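Long-range contact in putative sortase (Streptococcus pneumoniae, PDB 2W1K), which probably joins pilin subunits covalently by transpeptidation during assembly of the pneumococcal pilus fibre: residues D43-Q55 with G81-D95. Sequence-based numbering, arbitrary orientation.
Sequences DPFLAEGYEVNYQ and GADYHHLGMGLAHVD
Tyr54 and His93 make a side-chain hydrogen bond between the two segments. Tyr54 OH lies 2.8 Å from His93 ND1, in the plane of the imidazole and at its edge; either atom could be the donor. The rings meet rim to rim, with planes at 72°. His93 CG is anti to the backbone N (chi1 167°), which carries the imidazole toward the hydroxyl. Asp95 OD1 sits over one face of the Tyr54 ring, offset toward its rim, and takes a hydrogen bond from Tyr31. Val52 comes against the Asp95 carboxylate from the opposite direction, with Val52 CG1 3.3 Å from Asp95 OD1.

Apolar contacts gather round Pro44. Pro44 CB lies 3.7 Å from Ala82 CB and also reaches Val94 CG2. Phe45 CE1 touches Leu87 CD1 at 3.8 Å, the two side chains crossing at about a right angle.

At the start of helix 84-89, the modelled carboxylates of Glu48 and Asp83 lie stacked, planes 14° apart, but Glu48 is poorly ordered and this detail is doubtful. A water donates to Glu48 OE1 and Asp83 OD2, which probably eases the closeness of like charges. Asp83 OD1 caps the helix by accepting from His86 N at 2.7 Å. His86 ND1 donates to Gly81 O, and His86 NE2 is hydrogen-bonded to Asp61.

Residues 43-45 form an Asp-Pro-Phe sequence, consistent with the lid of class C pilus sortases. Asp43 forms a salt bridge with Arg184, and Phe45 rests on Cys175 and Ile173 of strand 168-176. Segment 43-55 thus runs past the N-terminal end of helix 84-89, from Pro44 and Phe45 on Ala111 of strand 106-111 to Tyr54, whose ring meets the nearly parallel ring of Tyr31 in helix 18-34.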
ATOM      1  N   ASP A  43      -6.063  -2.467 -14.290  1.00 38.01           N
ATOM      2  CA  ASP A  43      -6.480  -1.226 -13.663  1.00 36.30           C
ATOM      3  C   ASP A  43      -7.358  -1.436 -12.448  1.00 35.23           C
ATOM      4  O   ASP A  43      -8.377  -2.062 -12.560  1.00 35.63           O
ATOM      5  CB  ASP A  43      -7.214  -0.283 -14.590  1.00 35.84           C
ATOM      6  CG  ASP A  43      -7.428   1.081 -13.924  1.00 36.83           C
ATOM      7  OD1 ASP A  43      -6.400   1.704 -13.553  1.00 36.62           O
ATOM      8  OD2 ASP A  43      -8.571   1.519 -13.760  1.00 35.66           O
ATOM      9  N   PRO A  44      -6.942  -0.910 -11.275  1.00 35.80           N
ATOM     10  CA  PRO A  44      -7.685  -1.053 -10.020  1.00 35.25           C
ATOM     11  C   PRO A  44      -9.028  -0.317  -9.996  1.00 36.20           C
ATOM     12  O   PRO A  44      -9.885  -0.640  -9.200  1.00 35.77           O
ATOM     13  CB  PRO A  44      -6.738  -0.466  -8.982  1.00 35.33           C
ATOM     14  CG  PRO A  44      -5.888   0.455  -9.764  1.00 36.90           C
ATOM     15  CD  PRO A  44      -5.668  -0.185 -11.070  1.00 34.47           C
ATOM     16  N   PHE A  45      -9.245   0.608 -10.896  1.00 37.57           N
ATOM     17  CA  PHE A  45     -10.477   1.395 -10.883  1.00 40.49           C
ATOM     18  C   PHE A  45     -11.289   1.032 -12.097  1.00 44.50           C
ATOM     19  O   PHE A  45     -12.171   1.796 -12.531  1.00 46.01           O
ATOM     20  CB  PHE A  45     -10.197   2.929 -10.766  1.00 38.27           C
ATOM     21  CG  PHE A  45      -9.368   3.264  -9.554  1.00 35.57           C
ATOM     22  CD1 PHE A  45      -9.960   3.249  -8.297  1.00 33.95           C
ATOM     23  CD2 PHE A  45      -7.987   3.430  -9.634  1.00 32.58           C
ATOM     24  CE1 PHE A  45      -9.193   3.513  -7.124  1.00 30.68           C
ATOM     25  CE2 PHE A  45      -7.196   3.685  -8.473  1.00 32.86           C
ATOM     26  CZ  PHE A  45      -7.815   3.710  -7.228  1.00 34.07           C
ATOM     27  N   LEU A  46     -10.995  -0.128 -12.673  1.00 49.97           N
ATOM     28  CA  LEU A  46     -12.087  -0.705 -13.340  1.00 54.85           C
ATOM     29  C   LEU A  46     -13.419  -0.678 -12.692  1.00 57.20           C
ATOM     30  O   LEU A  46     -14.327   0.001 -13.243  1.00 57.35           O
ATOM     31  CB  LEU A  46     -11.938  -1.202 -14.746  1.00 56.11           C
ATOM     32  CG  LEU A  46     -12.584   0.090 -15.410  1.00 58.49           C
ATOM     33  CD1 LEU A  46     -11.883   1.419 -15.044  1.00 61.81           C
ATOM     34  CD2 LEU A  46     -12.915   0.044 -16.943  1.00 58.55           C
ATOM     35  N   ALA A  47     -13.441  -1.179 -11.449  1.00 59.01           N
ATOM     36  CA  ALA A  47     -14.282  -2.286 -11.140  1.00 60.58           C
ATOM     37  C   ALA A  47     -13.833  -3.029  -9.860  1.00 61.48           C
ATOM     38  O   ALA A  47     -12.970  -2.557  -9.075  1.00 61.07           O
ATOM     39  CB  ALA A  47     -14.158  -3.253 -12.351  1.00 60.42           C
ATOM     40  N   GLU A  48     -14.432  -4.218  -9.697  1.00 62.47           N
ATOM     41  CA  GLU A  48     -13.799  -5.324  -9.008  1.00 63.18           C
ATOM     42  C   GLU A  48     -12.552  -5.835  -9.791  1.00 63.95           C
ATOM     43  O   GLU A  48     -11.889  -5.082 -10.533  1.00 64.09           O
ATOM     44  CB  GLU A  48     -14.800  -6.465  -8.837  1.00 63.42           C
ATOM     45  CG  GLU A  48     -16.048  -6.103  -8.044  1.00 62.98           C
ATOM     46  CD  GLU A  48     -15.972  -6.587  -6.571  1.00 62.39           C
ATOM     47  OE1 GLU A  48     -15.650  -7.770  -6.362  1.00 61.07           O
ATOM     48  OE2 GLU A  48     -16.222  -5.813  -5.621  1.00 62.34           O
ATOM     49  N   GLY A  49     -12.208  -7.109  -9.623  1.00 64.34           N
ATOM     50  CA  GLY A  49     -10.952  -7.567 -10.205  1.00 64.94           C
ATOM     51  C   GLY A  49     -10.832  -9.046 -10.478  1.00 65.45           C
ATOM     52  O   GLY A  49     -10.523  -9.839  -9.558  1.00 66.28           O
ATOM     53  N   TYR A  50     -11.116  -9.410 -11.733  1.00 65.23           N
ATOM     54  CA  TYR A  50     -10.794 -10.731 -12.308  1.00 64.65           C
ATOM     55  C   TYR A  50     -10.868 -11.910 -11.311  1.00 63.09           C
ATOM     56  O   TYR A  50     -11.956 -12.216 -10.765  1.00 63.07           O
ATOM     57  CB  TYR A  50      -9.421 -10.631 -13.013  1.00 65.48           C
ATOM     58  CG  TYR A  50      -9.486  -9.761 -14.283  1.00 68.00           C
ATOM     59  CD1 TYR A  50     -10.499  -8.780 -14.446  1.00 69.06           C
ATOM     60  CD2 TYR A  50      -8.551  -9.908 -15.314  1.00 69.25           C
ATOM     61  CE1 TYR A  50     -10.579  -7.992 -15.604  1.00 67.95           C
ATOM     62  CE2 TYR A  50      -8.626  -9.113 -16.476  1.00 69.01           C
ATOM     63  CZ  TYR A  50      -9.640  -8.170 -16.606  1.00 68.07           C
ATOM     64  OH  TYR A  50      -9.687  -7.398 -17.734  1.00 67.18           O
ATOM     65  N   GLU A  51      -9.729 -12.557 -11.071  1.00 60.24           N
ATOM     66  CA  GLU A  51      -9.665 -13.540  -9.987  1.00 58.15           C
ATOM     67  C   GLU A  51      -8.344 -13.659  -9.302  1.00 54.68           C
ATOM     68  O   GLU A  51      -7.433 -14.245  -9.855  1.00 55.53           O
ATOM     69  CB  GLU A  51     -10.144 -14.932 -10.409  1.00 58.75           C
ATOM     70  CG  GLU A  51     -11.462 -15.228  -9.708  1.00 62.79           C
ATOM     71  CD  GLU A  51     -11.511 -14.648  -8.263  1.00 65.15           C
ATOM     72  OE1 GLU A  51     -10.626 -15.032  -7.442  1.00 65.31           O
ATOM     73  OE2 GLU A  51     -12.425 -13.821  -7.973  1.00 64.91           O
ATOM     74  N   VAL A  52      -8.252 -13.146  -8.083  1.00 49.91           N
ATOM     75  CA  VAL A  52      -6.973 -13.138  -7.453  1.00 46.00           C
ATOM     76  C   VAL A  52      -6.815 -14.180  -6.367  1.00 43.55           C
ATOM     77  O   VAL A  52      -7.702 -14.417  -5.587  1.00 42.08           O
ATOM     78  CB  VAL A  52      -6.584 -11.720  -6.937  1.00 47.20           C
ATOM     79  CG1 VAL A  52      -5.103 -11.723  -6.504  1.00 49.26           C
ATOM     80  CG2 VAL A  52      -6.743 -10.657  -8.039  1.00 45.24           C
ATOM     81  N   ASN A  53      -5.673 -14.827  -6.303  1.00 40.21           N
ATOM     82  CA  ASN A  53      -5.396 -15.662  -5.137  1.00 40.90           C
ATOM     83  C   ASN A  53      -4.002 -15.388  -4.676  1.00 38.23           C
ATOM     84  O   ASN A  53      -3.047 -15.948  -5.188  1.00 38.37           O
ATOM     85  CB  ASN A  53      -5.564 -17.163  -5.439  1.00 43.89           C
ATOM     86  CG  ASN A  53      -5.476 -17.498  -6.959  1.00 49.39           C
ATOM     87  OD1 ASN A  53      -6.494 -17.899  -7.624  1.00 50.71           O
ATOM     88  ND2 ASN A  53      -4.229 -17.368  -7.522  1.00 53.35           N
ATOM     89  N   TYR A  54      -3.883 -14.486  -3.717  1.00 35.04           N
ATOM     90  CA  TYR A  54      -2.581 -14.163  -3.178  1.00 32.58           C
ATOM     91  C   TYR A  54      -1.969 -15.325  -2.421  1.00 31.61           C
ATOM     92  O   TYR A  54      -0.759 -15.457  -2.425  1.00 33.17           O
ATOM     93  CB  TYR A  54      -2.688 -12.966  -2.242  1.00 29.91           C
ATOM     94  CG  TYR A  54      -2.761 -11.628  -2.923  1.00 29.74           C
ATOM     95  CD1 TYR A  54      -3.950 -11.207  -3.497  1.00 30.31           C
ATOM     96  CD2 TYR A  54      -1.636 -10.732  -2.930  1.00 21.07           C
ATOM     97  CE1 TYR A  54      -4.064  -9.939  -4.072  1.00 25.95           C
ATOM     98  CE2 TYR A  54      -1.748  -9.487  -3.495  1.00 22.85           C
ATOM     99  CZ  TYR A  54      -2.949  -9.080  -4.084  1.00 28.87           C
ATOM    100  OH  TYR A  54      -3.084  -7.808  -4.648  1.00 24.42           O
ATOM    101  N   GLN A  55      -2.776 -16.143  -1.749  1.00 30.03           N
ATOM    102  CA  GLN A  55      -2.251 -17.237  -0.891  1.00 29.84           C
ATOM    103  C   GLN A  55      -1.239 -16.678   0.122  1.00 31.43           C
ATOM    104  O   GLN A  55      -0.134 -17.228   0.334  1.00 32.35           O
ATOM    105  CB  GLN A  55      -1.597 -18.370  -1.715  1.00 28.62           C
ATOM    106  CG  GLN A  55      -2.472 -18.845  -2.796  1.00 26.46           C
ATOM    107  CD  GLN A  55      -1.988 -20.092  -3.535  1.00 27.13           C
ATOM    108  OE1 GLN A  55      -0.797 -20.240  -3.838  1.00 28.55           O
ATOM    109  NE2 GLN A  55      -2.941 -20.990  -3.891  1.00 20.72           N
ATOM    110  N   GLY A  81      -5.533  -7.042  -3.112  1.00 28.14           N
ATOM    111  CA  GLY A  81      -6.432  -7.079  -4.270  1.00 27.47           C
ATOM    112  C   GLY A  81      -7.460  -5.940  -4.340  1.00 27.68           C
ATOM    113  O   GLY A  81      -8.205  -5.712  -3.425  1.00 27.97           O
ATOM    114  N   ALA A  82      -7.464  -5.197  -5.432  1.00 28.52           N
ATOM    115  CA  ALA A  82      -8.040  -3.898  -5.405  1.00 29.67           C
ATOM    116  C   ALA A  82      -9.355  -4.101  -6.151  1.00 30.16           C
ATOM    117  O   ALA A  82      -9.387  -3.875  -7.317  1.00 30.52           O
ATOM    118  CB  ALA A  82      -7.103  -2.874  -6.210  1.00 29.00           C
ATOM    119  N   ASP A  83     -10.388  -4.613  -5.508  1.00 29.23           N
ATOM    120  CA  ASP A  83     -11.720  -4.703  -6.143  1.00 27.89           C
ATOM    121  C   ASP A  83     -12.620  -3.654  -5.438  1.00 26.74           C
ATOM    122  O   ASP A  83     -12.209  -2.958  -4.500  1.00 25.21           O
ATOM    123  CB  ASP A  83     -12.311  -6.104  -5.987  1.00 24.57           C
ATOM    124  CG  ASP A  83     -12.269  -6.563  -4.542  1.00 31.02           C
ATOM    125  OD1 ASP A  83     -12.214  -5.682  -3.646  1.00 31.08           O
ATOM    126  OD2 ASP A  83     -12.162  -7.777  -4.259  1.00 31.73           O
ATOM    127  N   TYR A  84     -13.865  -3.587  -5.872  1.00 26.62           N
ATOM    128  CA  TYR A  84     -14.852  -2.686  -5.320  1.00 27.88           C
ATOM    129  C   TYR A  84     -15.001  -2.888  -3.847  1.00 26.38           C
ATOM    130  O   TYR A  84     -15.134  -1.927  -3.122  1.00 26.55           O
ATOM    131  CB  TYR A  84     -16.219  -3.005  -5.990  1.00 28.69           C
ATOM    132  CG  TYR A  84     -17.396  -2.160  -5.516  1.00 36.33           C
ATOM    133  CD1 TYR A  84     -17.833  -1.016  -6.288  1.00 43.11           C
ATOM    134  CD2 TYR A  84     -18.105  -2.460  -4.319  1.00 38.65           C
ATOM    135  CE1 TYR A  84     -18.980  -0.215  -5.899  1.00 41.07           C
ATOM    136  CE2 TYR A  84     -19.219  -1.634  -3.909  1.00 38.72           C
ATOM    137  CZ  TYR A  84     -19.631  -0.533  -4.717  1.00 40.30           C
ATOM    138  OH  TYR A  84     -20.687   0.245  -4.340  1.00 46.26           O
ATOM    139  N   HIS A  85     -15.078  -4.153  -3.419  1.00 26.62           N
ATOM    140  CA  HIS A  85     -15.322  -4.524  -2.036  1.00 28.48           C
ATOM    141  C   HIS A  85     -14.206  -3.976  -1.184  1.00 30.05           C
ATOM    142  O   HIS A  85     -14.462  -3.178  -0.261  1.00 29.68           O
ATOM    143  CB  HIS A  85     -15.442  -6.054  -1.971  1.00 30.69           C
ATOM    144  CG  HIS A  85     -15.434  -6.643  -0.593  1.00 34.24           C
ATOM    145  ND1 HIS A  85     -14.638  -7.725  -0.239  1.00 35.49           N
ATOM    146  CD2 HIS A  85     -16.105  -6.285   0.538  1.00 40.45           C
ATOM    147  CE1 HIS A  85     -14.830  -8.006   1.045  1.00 36.09           C
ATOM    148  NE2 HIS A  85     -15.741  -7.178   1.533  1.00 36.71           N
ATOM    149  N   HIS A  86     -12.960  -4.367  -1.468  1.00 29.77           N
ATOM    150  CA  HIS A  86     -11.816  -3.860  -0.684  1.00 30.63           C
ATOM    151  C   HIS A  86     -11.617  -2.332  -0.748  1.00 30.30           C
ATOM    152  O   HIS A  86     -11.257  -1.653   0.237  1.00 30.39           O
ATOM    153  CB  HIS A  86     -10.480  -4.495  -1.135  1.00 26.75           C
ATOM    154  CG  HIS A  86     -10.363  -5.940  -0.795  1.00 30.79           C
ATOM    155  ND1 HIS A  86      -9.498  -6.808  -1.445  1.00 26.72           N
ATOM    156  CD2 HIS A  86     -11.094  -6.707   0.068  1.00 31.51           C
ATOM    157  CE1 HIS A  86      -9.708  -8.031  -0.998  1.00 22.31           C
ATOM    158  NE2 HIS A  86     -10.638  -7.986  -0.051  1.00 26.94           N
ATOM    159  N   LEU A  87     -11.775  -1.780  -1.931  1.00 31.00           N
ATOM    160  CA  LEU A  87     -11.622  -0.336  -2.048  1.00 28.85           C
ATOM    161  C   LEU A  87     -12.731   0.442  -1.361  1.00 30.50           C
ATOM    162  O   LEU A  87     -12.561   1.643  -1.107  1.00 29.26           O
ATOM    163  CB  LEU A  87     -11.543   0.097  -3.501  1.00 29.96           C
ATOM    164  CG  LEU A  87     -10.193  -0.246  -4.200  1.00 28.35           C
ATOM    165  CD1 LEU A  87     -10.296   0.121  -5.705  1.00 28.75           C
ATOM    166  CD2 LEU A  87      -9.008   0.446  -3.493  1.00 29.47           C
ATOM    167  N   GLY A  88     -13.847  -0.244  -1.060  1.00 28.74           N
ATOM    168  CA  GLY A  88     -14.917   0.376  -0.286  1.00 30.21           C
ATOM    169  C   GLY A  88     -14.551   0.347   1.187  1.00 32.94           C
ATOM    170  O   GLY A  88     -15.134   1.084   1.998  1.00 31.36           O
ATOM    171  N   MET A  89     -13.593  -0.514   1.567  1.00 33.09           N
ATOM    172  CA  MET A  89     -13.244  -0.625   3.003  1.00 33.45           C
ATOM    173  C   MET A  89     -11.902  -0.059   3.465  1.00 32.11           C
ATOM    174  O   MET A  89     -11.640  -0.015   4.697  1.00 33.49           O
ATOM    175  CB  MET A  89     -13.456  -2.083   3.538  1.00 34.26           C
ATOM    176  CG  MET A  89     -12.817  -3.127   2.737  1.00 36.43           C
ATOM    177  SD  MET A  89     -13.700  -4.754   2.971  1.00 41.11           S
ATOM    178  CE  MET A  89     -13.774  -4.759   4.746  1.00 38.31           C
ATOM    179  N   GLY A  90     -11.075   0.426   2.546  1.00 30.74           N
ATOM    180  CA  GLY A  90      -9.728   0.844   2.903  1.00 29.45           C
ATOM    181  C   GLY A  90      -8.907   0.949   1.635  1.00 31.13           C
ATOM    182  O   GLY A  90      -9.459   1.288   0.534  1.00 29.43           O
ATOM    183  N   LEU A  91      -7.573   0.742   1.768  1.00 29.83           N
ATOM    184  CA  LEU A  91      -6.657   0.868   0.604  1.00 29.36           C
ATOM    185  C   LEU A  91      -6.411  -0.545   0.145  1.00 28.10           C
ATOM    186  O   LEU A  91      -6.679  -1.472   0.898  1.00 27.18           O
ATOM    187  CB  LEU A  91      -5.334   1.517   1.023  1.00 26.41           C
ATOM    188  CG  LEU A  91      -5.553   2.834   1.751  1.00 29.67           C
ATOM    189  CD1 LEU A  91      -4.243   3.387   2.246  1.00 24.64           C
ATOM    190  CD2 LEU A  91      -6.362   3.883   0.773  1.00 20.93           C
ATOM    191  N   ALA A  92      -5.918  -0.746  -1.066  1.00 28.47           N
ATOM    192  CA  ALA A  92      -5.805  -2.169  -1.561  1.00 28.51           C
ATOM    193  C   ALA A  92      -4.567  -2.326  -2.394  1.00 29.43           C
ATOM    194  O   ALA A  92      -4.361  -1.549  -3.335  1.00 28.46           O
ATOM    195  CB  ALA A  92      -6.995  -2.581  -2.376  1.00 28.66           C
ATOM    196  N   HIS A  93      -3.741  -3.347  -2.076  1.00 27.78           N
ATOM    197  CA  HIS A  93      -2.579  -3.617  -2.882  1.00 26.30           C
ATOM    198  C   HIS A  93      -3.047  -4.089  -4.263  1.00 27.03           C
ATOM    199  O   HIS A  93      -4.065  -4.805  -4.381  1.00 26.73           O
ATOM    200  CB  HIS A  93      -1.711  -4.672  -2.189  1.00 24.39           C
ATOM    201  CG  HIS A  93      -0.661  -5.227  -3.078  1.00 27.51           C
ATOM    202  ND1 HIS A  93      -0.886  -6.336  -3.877  1.00 24.52           N
ATOM    203  CD2 HIS A  93       0.617  -4.810  -3.340  1.00 23.45           C
ATOM    204  CE1 HIS A  93       0.189  -6.564  -4.601  1.00 24.32           C
ATOM    205  NE2 HIS A  93       1.110  -5.660  -4.307  1.00 23.06           N
ATOM    206  N   VAL A  94      -2.351  -3.633  -5.308  1.00 25.46           N
ATOM    207  CA  VAL A  94      -2.622  -3.984  -6.730  1.00 26.55           C
ATOM    208  C   VAL A  94      -1.931  -5.281  -7.157  1.00 27.69           C
ATOM    209  O   VAL A  94      -0.711  -5.371  -7.252  1.00 28.38           O
ATOM    210  CB  VAL A  94      -2.261  -2.785  -7.641  1.00 27.27           C
ATOM    211  CG1 VAL A  94      -2.496  -3.122  -9.159  1.00 26.25           C
ATOM    212  CG2 VAL A  94      -3.251  -1.567  -7.227  1.00 23.54           C
ATOM    213  N   ASP A  95      -2.733  -6.322  -7.344  1.00 28.88           N
ATOM    214  CA  ASP A  95      -2.229  -7.610  -7.786  1.00 28.36           C
ATOM    215  C   ASP A  95      -1.363  -7.450  -9.033  1.00 28.78           C
ATOM    216  O   ASP A  95      -1.750  -6.741 -10.003  1.00 30.97           O
ATOM    217  CB  ASP A  95      -3.392  -8.532  -8.068  1.00 27.52           C
ATOM    218  CG  ASP A  95      -2.928  -9.985  -8.439  1.00 31.71           C
ATOM    219  OD1 ASP A  95      -2.212 -10.655  -7.668  1.00 32.33           O
ATOM    220  OD2 ASP A  95      -3.241 -10.464  -9.537  1.00 32.77           O
TER
HETATM  221  O   HOH W   1     -12.897  -9.349  -6.229  1.00 51.87           O